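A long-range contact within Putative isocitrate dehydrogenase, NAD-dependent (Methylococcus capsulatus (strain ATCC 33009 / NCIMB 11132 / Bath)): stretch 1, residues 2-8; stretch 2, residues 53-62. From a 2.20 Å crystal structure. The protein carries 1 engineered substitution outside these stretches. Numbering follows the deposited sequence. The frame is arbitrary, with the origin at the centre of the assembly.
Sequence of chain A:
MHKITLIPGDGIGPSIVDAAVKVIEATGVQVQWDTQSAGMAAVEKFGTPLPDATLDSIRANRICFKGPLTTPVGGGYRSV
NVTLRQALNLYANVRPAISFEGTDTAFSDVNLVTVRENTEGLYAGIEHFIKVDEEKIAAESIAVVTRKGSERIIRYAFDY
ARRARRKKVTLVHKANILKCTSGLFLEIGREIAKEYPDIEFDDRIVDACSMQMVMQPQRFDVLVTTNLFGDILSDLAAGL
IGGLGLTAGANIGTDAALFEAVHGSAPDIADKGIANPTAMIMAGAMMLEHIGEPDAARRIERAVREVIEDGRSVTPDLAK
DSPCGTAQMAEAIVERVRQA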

# COMPACT_ATOMS: atom_id res chain seq x y z
N HIS A 2 -3.00 36.38 13.88
CA HIS A 2 -2.19 35.31 13.28
C HIS A 2 -1.79 35.65 11.85
O HIS A 2 -2.66 35.85 11.00
CB HIS A 2 -2.95 33.99 13.29
CG HIS A 2 -3.31 33.50 14.65
ND1 HIS A 2 -2.38 32.98 15.53
CD2 HIS A 2 -4.51 33.41 15.27
CE1 HIS A 2 -2.99 32.61 16.64
NE2 HIS A 2 -4.28 32.86 16.51
N LYS A 3 -0.49 35.67 11.59
CA LYS A 3 0.05 35.85 10.24
C LYS A 3 0.49 34.49 9.70
O LYS A 3 1.40 33.86 10.26
CB LYS A 3 1.21 36.84 10.24
CG LYS A 3 1.69 37.16 8.84
CD LYS A 3 2.72 38.27 8.83
CE LYS A 3 3.06 38.65 7.42
NZ LYS A 3 4.21 39.59 7.37
N ILE A 4 -0.10 34.07 8.58
CA ILE A 4 0.02 32.71 8.07
C ILE A 4 0.37 32.74 6.59
O ILE A 4 -0.32 33.39 5.80
CB ILE A 4 -1.30 31.93 8.28
CG1 ILE A 4 -1.53 31.69 9.77
CG2 ILE A 4 -1.30 30.64 7.45
CD1 ILE A 4 -2.83 31.03 10.06
N THR A 5 1.43 32.01 6.21
CA THR A 5 1.78 31.92 4.79
C THR A 5 0.74 31.08 4.06
O THR A 5 0.32 30.04 4.56
CB THR A 5 3.17 31.31 4.62
OG1 THR A 5 4.15 32.16 5.24
CG2 THR A 5 3.52 31.15 3.13
N LEU A 6 0.28 31.57 2.91
CA LEU A 6 -0.82 30.96 2.17
C LEU A 6 -0.36 30.63 0.76
O LEU A 6 0.07 31.52 0.02
CB LEU A 6 -2.03 31.90 2.13
CG LEU A 6 -3.27 31.43 1.36
CD1 LEU A 6 -3.90 30.26 2.09
CD2 LEU A 6 -4.29 32.58 1.20
N ILE A 7 -0.48 29.36 0.39
CA ILE A 7 -0.03 28.89 -0.92
C ILE A 7 -1.22 28.26 -1.63
O ILE A 7 -1.64 27.15 -1.31
CB ILE A 7 1.12 27.88 -0.79
CG1 ILE A 7 2.31 28.52 -0.05
CG2 ILE A 7 1.49 27.34 -2.17
CD1 ILE A 7 3.48 27.56 0.23
N PRO A 8 -1.80 28.96 -2.61
CA PRO A 8 -2.99 28.41 -3.30
C PRO A 8 -2.73 27.11 -4.04
O PRO A 8 -3.63 26.27 -4.12
CB PRO A 8 -3.37 29.54 -4.27
CG PRO A 8 -2.75 30.79 -3.64
CD PRO A 8 -1.46 30.31 -3.08
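Stretch 2 (53-62) ATLDSIRANR

The contact is a small, mixed packing of a helix against a β-strand, centred on the hydroxyl of Thr5, with an apolar patch at one end and a water-bridged polar pair at the other. Residues 53-61 are helical, continuing a helix that begins earlier in the chain, and each amide from Ser57 to Arg62 bonds to the carbonyl four residues back. Arg62 leaves helical geometry with phi 77° and psi -5°. The helix runs roughly antiparallel to the extended strand 2-7, with a signed crossing angle of -152° and a closest axial approach of 7.7 Å, and the two stretches together bury 321 Å².

With this direction, CA of Thr5 lies 5.8 Å from CA of Ile58, and CA of Ile4 lies 6.0 Å from CA of Asn61, whereas Ile7 reaches back to Thr54. Strand alternation turns Thr5 and Ile7 toward the helix and Ile4 and Leu6 away from it. On the helix, Ser57 and Asn61, one turn apart, both point toward the strand and converge on Thr5. Thr5 OG1 donates a hydrogen bond to Ser57 OG at 2.6 Å and accepts one from Asn61 ND2 at 3.0 Å, so a single hydroxyl ties together two successive turns. The methyl of the same residue contributes apolar packing, with Thr5 CG2 3.6 Å from Ile58 CG1.

Farther along the strand, Ile7 CD1 lies 3.9 Å from Thr54 CG2 and 4.2 Å from Ile58 CD1, extending this apolar surface. At the other end, Asn61 CB approaches Lys3 O to 3.4 Å. The fully extended Lys3 side chain passes its CD 3.5 Å from Asn61 OD1, and a water accepts from Lys3 NZ at 2.7 Å while donating to Asn61 OD1 at 2.9 Å.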

# COMPACT_ATOMS: atom_id res chain seq x y z
N ALA A 53 11.43 33.75 -1.67
CA ALA A 53 10.52 34.54 -0.83
C ALA A 53 9.47 33.66 -0.15
O ALA A 53 9.07 33.95 0.98
CB ALA A 53 9.85 35.63 -1.68
N THR A 54 9.02 32.59 -0.81
CA THR A 54 8.06 31.67 -0.20
C THR A 54 8.65 31.00 1.04
O THR A 54 8.03 30.96 2.11
CB THR A 54 7.63 30.62 -1.23
OG1 THR A 54 7.03 31.29 -2.34
CG2 THR A 54 6.62 29.62 -0.63
N LEU A 55 9.87 30.48 0.90
CA LEU A 55 10.55 29.86 2.04
C LEU A 55 10.82 30.87 3.15
O LEU A 55 10.60 30.59 4.33
CB LEU A 55 11.86 29.22 1.56
CG LEU A 55 12.03 27.72 1.72
CD1 LEU A 55 13.45 27.34 1.33
CD2 LEU A 55 11.72 27.28 3.15
N ASP A 56 11.32 32.06 2.77
CA ASP A 56 11.55 33.12 3.76
C ASP A 56 10.27 33.45 4.51
O ASP A 56 10.28 33.61 5.74
CB ASP A 56 12.09 34.38 3.06
CG ASP A 56 13.44 34.15 2.41
OD1 ASP A 56 14.10 33.15 2.74
OD2 ASP A 56 13.84 34.98 1.56
N SER A 57 9.14 33.54 3.79
CA SER A 57 7.86 33.84 4.43
C SER A 57 7.47 32.75 5.42
O SER A 57 7.01 33.06 6.53
CB SER A 57 6.78 34.01 3.36
OG SER A 57 5.48 33.96 3.93
N ILE A 58 7.64 31.48 5.05
CA ILE A 58 7.26 30.41 5.97
C ILE A 58 8.17 30.42 7.19
O ILE A 58 7.72 30.23 8.33
CB ILE A 58 7.26 29.03 5.29
CG1 ILE A 58 6.31 29.03 4.09
CG2 ILE A 58 6.83 27.96 6.30
CD1 ILE A 58 6.42 27.80 3.21
N ARG A 59 9.47 30.65 7.00
CA ARG A 59 10.36 30.66 8.15
C ARG A 59 10.12 31.87 9.04
O ARG A 59 10.40 31.80 10.24
CB ARG A 59 11.81 30.59 7.71
CG ARG A 59 12.11 29.26 7.09
CD ARG A 59 13.56 28.90 7.19
NE ARG A 59 14.24 29.16 5.93
CZ ARG A 59 14.95 28.24 5.29
NH1 ARG A 59 15.05 27.03 5.82
NH2 ARG A 59 15.55 28.53 4.15
N ALA A 60 9.62 32.97 8.49
CA ALA A 60 9.25 34.11 9.32
C ALA A 60 7.98 33.82 10.11
O ALA A 60 7.93 34.03 11.32
CB ALA A 60 9.08 35.37 8.46
N ASN A 61 6.93 33.34 9.43
CA ASN A 61 5.63 33.17 10.07
C ASN A 61 5.51 31.90 10.90
O ASN A 61 4.73 31.89 11.86
CB ASN A 61 4.52 33.19 9.02
CG ASN A 61 4.46 34.51 8.26
OD1 ASN A 61 4.95 35.53 8.75
ND2 ASN A 61 3.86 34.49 7.08
N ARG A 62 6.19 30.82 10.52
CA ARG A 62 6.24 29.52 11.19
C ARG A 62 4.97 28.71 10.94
O ARG A 62 4.91 27.56 11.39
CB ARG A 62 6.45 29.61 12.71
CG ARG A 62 7.70 30.36 13.19
CD ARG A 62 8.92 30.21 12.27
NE ARG A 62 9.60 28.91 12.36
CZ ARG A 62 10.78 28.64 11.78
NH1 ARG A 62 11.42 29.58 11.10
NH2 ARG A 62 11.33 27.44 11.90
O HOH W 1 6.24 37.88 7.66